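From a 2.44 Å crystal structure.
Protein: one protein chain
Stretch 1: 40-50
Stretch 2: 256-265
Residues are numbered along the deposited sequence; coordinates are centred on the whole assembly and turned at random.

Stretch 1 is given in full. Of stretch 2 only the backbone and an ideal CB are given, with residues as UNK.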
ATOM      1  N   ASP C  40      37.725   7.110 -14.938  1.00 37.29           N
ATOM      2  CA  ASP C  40      38.172   7.915 -16.102  1.00 38.28           C
ATOM      3  C   ASP C  40      36.985   8.498 -16.868  1.00 41.88           C
ATOM      4  O   ASP C  40      37.093   9.585 -17.409  1.00 42.81           O
ATOM      5  CB  ASP C  40      39.021   7.078 -17.077  1.00 39.93           C
ATOM      6  CG  ASP C  40      40.326   6.562 -16.520  1.00 47.70           C
ATOM      7  OD1 ASP C  40      40.727   7.009 -15.402  1.00 44.39           O
ATOM      8  OD2 ASP C  40      40.952   5.708 -17.184  1.00 55.82           O
ATOM      9  N   LEU C  41      35.855   7.762 -16.917  1.00 37.54           N
ATOM     10  CA  LEU C  41      34.656   8.196 -17.605  1.00 37.47           C
ATOM     11  C   LEU C  41      33.997   9.340 -16.815  1.00 44.21           C
ATOM     12  O   LEU C  41      33.401  10.223 -17.439  1.00 44.71           O
ATOM     13  CB  LEU C  41      33.728   6.998 -17.802  1.00 37.39           C
ATOM     14  CG  LEU C  41      32.567   7.164 -18.771  1.00 42.66           C
ATOM     15  CD1 LEU C  41      33.056   7.400 -20.192  1.00 44.02           C
ATOM     16  CD2 LEU C  41      31.609   5.986 -18.668  1.00 41.95           C
ATOM     17  N   GLN C  42      34.181   9.375 -15.442  1.00 39.38           N
ATOM     18  CA  GLN C  42      33.712  10.479 -14.594  1.00 37.29           C
ATOM     19  C   GLN C  42      34.499  11.748 -14.929  1.00 40.48           C
ATOM     20  O   GLN C  42      33.968  12.851 -14.832  1.00 37.67           O
ATOM     21  CB  GLN C  42      33.869  10.154 -13.112  1.00 37.30           C
ATOM     22  CG  GLN C  42      32.853   9.163 -12.575  1.00 42.23           C
ATOM     23  CD  GLN C  42      33.031   8.868 -11.098  1.00 48.74           C
ATOM     24  OE1 GLN C  42      34.114   8.483 -10.612  1.00 35.46           O
ATOM     25  NE2 GLN C  42      31.921   8.913 -10.378  1.00 40.65           N
ATOM     26  N   VAL C  43      35.770  11.585 -15.344  1.00 39.00           N
ATOM     27  CA  VAL C  43      36.622  12.708 -15.710  1.00 40.73           C
ATOM     28  C   VAL C  43      36.143  13.241 -17.059  1.00 46.88           C
ATOM     29  O   VAL C  43      36.056  14.454 -17.248  1.00 48.08           O
ATOM     30  CB  VAL C  43      38.123  12.305 -15.702  1.00 43.69           C
ATOM     31  CG1 VAL C  43      38.991  13.443 -16.174  1.00 43.47           C
ATOM     32  CG2 VAL C  43      38.548  11.868 -14.304  1.00 42.73           C
ATOM     33  N   GLU C  44      35.777  12.321 -17.968  1.00 43.65           N
ATOM     34  CA  GLU C  44      35.307  12.640 -19.313  1.00 44.50           C
ATOM     35  C   GLU C  44      33.918  13.304 -19.299  1.00 49.45           C
ATOM     36  O   GLU C  44      33.720  14.310 -19.955  1.00 51.60           O
ATOM     37  CB  GLU C  44      35.269  11.351 -20.154  1.00 45.81           C
ATOM     38  CG  GLU C  44      35.042  11.572 -21.647  1.00 52.84           C
ATOM     39  CD  GLU C  44      34.731  10.341 -22.474  1.00 76.37           C
ATOM     40  OE1 GLU C  44      35.363   9.287 -22.237  1.00 63.98           O
ATOM     41  OE2 GLU C  44      33.897  10.446 -23.403  1.00 90.89           O
ATOM     42  N   TYR C  45      32.975  12.722 -18.573  1.00 46.96           N
ATOM     43  CA  TYR C  45      31.586  13.152 -18.502  1.00 48.33           C
ATOM     44  C   TYR C  45      31.310  14.207 -17.446  1.00 49.64           C
ATOM     45  O   TYR C  45      30.328  14.940 -17.552  1.00 49.98           O
ATOM     46  CB  TYR C  45      30.695  11.940 -18.145  1.00 48.77           C
ATOM     47  CG  TYR C  45      30.363  10.925 -19.224  1.00 50.94           C
ATOM     48  CD1 TYR C  45      30.900  11.025 -20.505  1.00 53.85           C
ATOM     49  CD2 TYR C  45      29.496   9.858 -18.956  1.00 50.90           C
ATOM     50  CE1 TYR C  45      30.583  10.085 -21.496  1.00 56.52           C
ATOM     51  CE2 TYR C  45      29.156   8.930 -19.941  1.00 52.40           C
ATOM     52  CZ  TYR C  45      29.696   9.047 -21.207  1.00 60.26           C
ATOM     53  OH  TYR C  45      29.345   8.094 -22.135  1.00 61.68           O
ATOM     54  N   GLY C  46      32.118  14.206 -16.404  1.00 44.73           N
ATOM     55  CA  GLY C  46      31.915  15.016 -15.212  1.00 43.66           C
ATOM     56  C   GLY C  46      31.245  14.103 -14.205  1.00 45.45           C
ATOM     57  O   GLY C  46      30.724  13.046 -14.608  1.00 43.00           O
ATOM     58  N   PRO C  47      31.228  14.450 -12.890  1.00 41.17           N
ATOM     59  CA  PRO C  47      30.625  13.530 -11.904  1.00 39.74           C
ATOM     60  C   PRO C  47      29.077  13.463 -11.983  1.00 44.35           C
ATOM     61  O   PRO C  47      28.383  13.540 -10.964  1.00 44.83           O
ATOM     62  CB  PRO C  47      31.142  14.067 -10.564  1.00 41.32           C
ATOM     63  CG  PRO C  47      31.364  15.527 -10.798  1.00 46.42           C
ATOM     64  CD  PRO C  47      31.788  15.657 -12.240  1.00 43.03           C
ATOM     65  N   VAL C  48      28.541  13.253 -13.207  1.00 41.16           N
ATOM     66  CA  VAL C  48      27.092  13.104 -13.512  1.00 39.43           C
ATOM     67  C   VAL C  48      26.624  11.722 -13.065  1.00 40.15           C
ATOM     68  O   VAL C  48      25.430  11.457 -13.001  1.00 39.27           O
ATOM     69  CB  VAL C  48      26.713  13.390 -15.000  1.00 42.25           C
ATOM     70  CG1 VAL C  48      27.026  14.830 -15.371  1.00 43.23           C
ATOM     71  CG2 VAL C  48      27.368  12.403 -15.966  1.00 41.39           C
ATOM     72  N   PHE C  49      27.576  10.850 -12.739  1.00 36.65           N
ATOM     73  CA  PHE C  49      27.301   9.517 -12.232  1.00 35.28           C
ATOM     74  C   PHE C  49      28.314   9.150 -11.147  1.00 39.31           C
ATOM     75  O   PHE C  49      29.475   9.596 -11.187  1.00 38.07           O
ATOM     76  CB  PHE C  49      27.299   8.465 -13.358  1.00 36.66           C
ATOM     77  CG  PHE C  49      28.658   8.163 -13.952  1.00 37.60           C
ATOM     78  CD1 PHE C  49      29.214   8.988 -14.929  1.00 39.43           C
ATOM     79  CD2 PHE C  49      29.359   7.024 -13.572  1.00 38.29           C
ATOM     80  CE1 PHE C  49      30.452   8.685 -15.497  1.00 40.73           C
ATOM     81  CE2 PHE C  49      30.609   6.735 -14.131  1.00 39.96           C
ATOM     82  CZ  PHE C  49      31.138   7.558 -15.098  1.00 38.67           C
ATOM     83  N   ASP C  50      27.855   8.349 -10.174  1.00 34.66           N
ATOM     84  CA  ASP C  50      28.691   7.796  -9.135  1.00 34.31           C
ATOM     85  C   ASP C  50      29.189   6.420  -9.575  1.00 36.87           C
ATOM     86  O   ASP C  50      28.581   5.792 -10.427  1.00 34.74           O
ATOM     87  CB  ASP C  50      27.922   7.691  -7.818  1.00 35.64           C
ATOM     88  CG  ASP C  50      27.647   9.002  -7.126  1.00 44.76           C
ATOM     89  OD1 ASP C  50      28.403   9.986  -7.375  1.00 43.63           O
ATOM     90  OD2 ASP C  50      26.728   9.037  -6.284  1.00 45.75           O
ATOM     91  N   UNK C 256      26.317  -0.877 -17.604  1.00 50.27           N
ATOM     92  CA  UNK C 256      27.048  -0.724 -18.860  1.00 51.53           C
ATOM     93  C   UNK C 256      27.197   0.781 -19.169  1.00 53.21           C
ATOM     94  O   UNK C 256      26.235   1.529 -18.998  1.00 51.28           O
ATOM     95  CB  UNK C 256      26.331  -1.451 -19.999  1.00 51.53           C
ATOM     96  N   UNK C 257      28.391   1.255 -19.582  1.00 50.15           N
ATOM     97  CA  UNK C 257      28.587   2.701 -19.781  1.00 49.60           C
ATOM     98  C   UNK C 257      27.581   3.388 -20.707  1.00 54.18           C
ATOM     99  O   UNK C 257      27.287   4.566 -20.511  1.00 54.71           O
ATOM    100  CB  UNK C 257      29.992   2.937 -20.339  1.00 49.60           C
ATOM    101  N   UNK C 258      27.046   2.668 -21.691  1.00 51.00           N
ATOM    102  CA  UNK C 258      26.085   3.212 -22.645  1.00 51.37           C
ATOM    103  C   UNK C 258      24.756   3.606 -21.957  1.00 54.95           C
ATOM    104  O   UNK C 258      23.980   4.355 -22.535  1.00 57.49           O
ATOM    105  CB  UNK C 258      25.822   2.190 -23.753  1.00 51.37           C
ATOM    106  N   UNK C 259      24.511   3.129 -20.721  1.00 48.67           N
ATOM    107  CA  UNK C 259      23.286   3.422 -19.947  1.00 45.96           C
ATOM    108  C   UNK C 259      23.347   4.760 -19.200  1.00 45.09           C
ATOM    109  O   UNK C 259      22.295   5.307 -18.884  1.00 42.12           O
ATOM    110  CB  UNK C 259      23.032   2.298 -18.940  1.00 45.96           C
ATOM    111  N   UNK C 260      24.566   5.288 -18.933  1.00 41.67           N
ATOM    112  CA  UNK C 260      24.800   6.493 -18.132  1.00 40.06           C
ATOM    113  C   UNK C 260      24.082   7.729 -18.704  1.00 49.70           C
ATOM    114  O   UNK C 260      23.194   8.255 -18.018  1.00 51.55           O
ATOM    115  CB  UNK C 260      26.302   6.767 -18.040  1.00 40.06           C
ATOM    116  N   UNK C 261      24.461   8.195 -19.910  1.00 47.02           N
ATOM    117  CA  UNK C 261      23.858   9.380 -20.500  1.00 48.52           C
ATOM    118  C   UNK C 261      22.322   9.243 -20.622  1.00 52.42           C
ATOM    119  O   UNK C 261      21.659  10.158 -20.135  1.00 52.26           O
ATOM    120  CB  UNK C 261      24.476   9.641 -21.875  1.00 48.52           C
ATOM    121  N   UNK C 262      21.714   8.127 -21.117  1.00 50.31           N
ATOM    122  CA  UNK C 262      20.230   8.048 -21.140  1.00 50.36           C
ATOM    123  C   UNK C 262      19.592   8.176 -19.745  1.00 51.89           C
ATOM    124  O   UNK C 262      18.551   8.820 -19.627  1.00 52.36           O
ATOM    125  CB  UNK C 262      19.795   6.721 -21.766  1.00 50.36           C
ATOM    126  N   UNK C 263      20.238   7.633 -18.687  1.00 45.72           N
ATOM    127  CA  UNK C 263      19.713   7.727 -17.316  1.00 43.68           C
ATOM    128  C   UNK C 263      19.810   9.178 -16.834  1.00 49.19           C
ATOM    129  O   UNK C 263      18.803   9.709 -16.357  1.00 50.40           O
ATOM    130  CB  UNK C 263      20.476   6.795 -16.373  1.00 43.68           C
ATOM    131  N   UNK C 264      21.001   9.825 -16.977  1.00 43.56           N
ATOM    132  CA  UNK C 264      21.222  11.209 -16.549  1.00 42.68           C
ATOM    133  C   UNK C 264      20.210  12.154 -17.250  1.00 50.69           C
ATOM    134  O   UNK C 264      19.526  12.921 -16.575  1.00 49.11           O
ATOM    135  CB  UNK C 264      22.659  11.635 -16.857  1.00 42.68           C
ATOM    136  N   UNK C 265      20.094  12.049 -18.589  1.00 50.56           N
ATOM    137  CA  UNK C 265      19.220  12.896 -19.382  1.00 52.59           C
ATOM    138  C   UNK C 265      17.747  12.688 -19.041  1.00 55.46           C
ATOM    139  O   UNK C 265      17.011  13.673 -18.962  1.00 56.87           O
ATOM    140  CB  UNK C 265      19.451  12.631 -20.871  1.00 52.59           C
TER

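Position 256 has extended backbone angles (-140/135), and its ideal CB has nothing of stretch 1 within 5.5 Å. Stretch 1 sets no demand here; the residue is Tyr-256.

At 257 the chain turns to helical angles, and the phi of -54° would admit proline. CA-to-CB points sideways, yet the ideal CB lies 3.8 Å from Leu-41 CD2, so a compact apolar side chain would suit, alanine, valine or proline among them. The residue is Pro-257, with CB 4.0 Å from Leu-41 CD2. Its carbonyl O accepts a hydrogen bond from a water (2.5 Å to the water O), which also accepts one from the backbone N of 261 (2.8 Å from that N to the water O) and makes a weak one with Tyr-45 OH (3.3 Å to the water O). The tyrosine hydroxyl thus meets this turn through solvent.

Position 258 points away from stretch 1, which leaves its choice open; it is Ala-258. Position 259 is out of reach and equally unconstrained from this side; it is Gln-259, whose OE1 accepts a weak hydrogen bond from Tyr-256 N (3.5 Å).

Position 260 points toward stretch 1. Its ideal CB is 4.1 Å from Tyr-45 CE2, 4.8 Å from Phe-49 CD1 and 5.4 Å from Leu-41 CD2, an apolar setting in which leucine, isoleucine, methionine or valine would be plausible. The residue is Ile-260. Its CG2 lies at the edge of the Tyr-45 ring, 3.9 Å from Tyr-45 CD2, and 3.6 Å from Phe-49 CD1. The CD1 methyl lies over the Phe-49 face in a CH-pi contact, 3.7 Å from the ring centroid and only 7° off the normal, and also packs 3.7 Å from Leu-41 CD2.

From 261, CA-to-CB runs sideways, with the ideal CB of 261 lying 5.1 Å from Tyr-45 CE2. A long, flexible side chain could reach the ring; glutamine, glutamate, methionine or lysine could all be considered. In Gln-261 the end comes nearer: OE1 sits over one face of the Tyr-45 ring, 3.2 Å from Tyr-45 CE2, without a hydrogen bond to stretch 1.

Positions 262 and 263 are out of reach, so stretch 1 leaves many side chains possible, and the phi of -59° at 262 would also admit proline; they are Pro-262 and Ile-263.

Position 264 points toward stretch 1, its ideal CB 4.8 Å from Val-48 O, with the Val-48 methyls nearby. A small or branched apolar side chain would fit, such as alanine, valine or isoleucine. Val-264 places CG2 4.0 Å from Val-48 CG2 and 3.4 Å from Val-48 O.

Position 265 is beyond the contact, so stretch 1 does not restrict it; it is Asn-265.

Stretch 2, residues 256-265: YPAQIQPIVN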
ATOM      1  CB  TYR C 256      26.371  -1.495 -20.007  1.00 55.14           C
ATOM      2  CG  TYR C 256      27.308  -1.731 -21.167  1.00 61.37           C
ATOM      3  CD1 TYR C 256      28.318  -2.691 -21.091  1.00 63.74           C
ATOM      4  CD2 TYR C 256      27.221  -0.961 -22.328  1.00 63.82           C
ATOM      5  CE1 TYR C 256      29.203  -2.893 -22.147  1.00 66.59           C
ATOM      6  CE2 TYR C 256      28.112  -1.145 -23.384  1.00 66.41           C
ATOM      7  CZ  TYR C 256      29.098  -2.120 -23.292  1.00 74.53           C
ATOM      8  OH  TYR C 256      29.982  -2.355 -24.323  1.00 76.57           O
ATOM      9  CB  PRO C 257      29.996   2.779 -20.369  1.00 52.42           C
ATOM     10  CG  PRO C 257      30.696   1.602 -19.772  1.00 56.61           C
ATOM     11  CD  PRO C 257      29.655   0.518 -19.797  1.00 52.74           C
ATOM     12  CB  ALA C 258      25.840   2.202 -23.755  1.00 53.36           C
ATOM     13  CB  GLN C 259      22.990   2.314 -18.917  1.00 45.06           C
ATOM     14  CG  GLN C 259      22.899   0.922 -19.503  1.00 37.49           C
ATOM     15  CD  GLN C 259      22.449  -0.119 -18.534  1.00 53.52           C
ATOM     16  OE1 GLN C 259      22.920  -0.203 -17.410  1.00 52.61           O
ATOM     17  NE2 GLN C 259      21.569  -0.994 -18.982  1.00 52.57           N
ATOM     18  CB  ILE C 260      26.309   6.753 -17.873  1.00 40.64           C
ATOM     19  CG1 ILE C 260      26.916   5.562 -17.088  1.00 38.25           C
ATOM     20  CG2 ILE C 260      26.531   8.110 -17.138  1.00 36.47           C
ATOM     21  CD1 ILE C 260      28.399   5.524 -16.978  1.00 36.19           C
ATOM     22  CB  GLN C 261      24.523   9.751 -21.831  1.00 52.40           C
ATOM     23  CG  GLN C 261      24.920  11.233 -21.912  1.00 72.58           C
ATOM     24  CD  GLN C 261      26.036  11.628 -20.970  1.00 77.58           C
ATOM     25  OE1 GLN C 261      27.168  11.167 -21.088  1.00 72.37           O
ATOM     26  NE2 GLN C 261      25.727  12.494 -20.028  1.00 62.89           N
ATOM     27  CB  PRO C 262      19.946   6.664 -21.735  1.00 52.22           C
ATOM     28  CG  PRO C 262      21.165   6.318 -22.489  1.00 57.33           C
ATOM     29  CD  PRO C 262      22.312   6.935 -21.754  1.00 51.99           C
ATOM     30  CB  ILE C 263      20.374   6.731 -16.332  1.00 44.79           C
ATOM     31  CG1 ILE C 263      19.934   5.273 -16.642  1.00 45.03           C
ATOM     32  CG2 ILE C 263      20.048   7.090 -14.867  1.00 44.19           C
ATOM     33  CD1 ILE C 263      20.808   4.161 -16.040  1.00 49.31           C
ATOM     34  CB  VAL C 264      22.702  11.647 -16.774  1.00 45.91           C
ATOM     35  CG1 VAL C 264      22.883  13.161 -16.624  1.00 46.28           C
ATOM     36  CG2 VAL C 264      23.641  10.888 -15.830  1.00 43.30           C
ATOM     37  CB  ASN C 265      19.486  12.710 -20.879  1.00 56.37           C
ATOM     38  CG  ASN C 265      20.815  13.320 -21.300  1.00 93.66           C
ATOM     39  OD1 ASN C 265      21.697  12.644 -21.835  1.00 98.48           O
ATOM     40  ND2 ASN C 265      21.021  14.610 -21.029  1.00 82.90           N
TER
HETATM   41  O   HOH W   1      26.372   6.761 -21.379  1.00 47.95           O
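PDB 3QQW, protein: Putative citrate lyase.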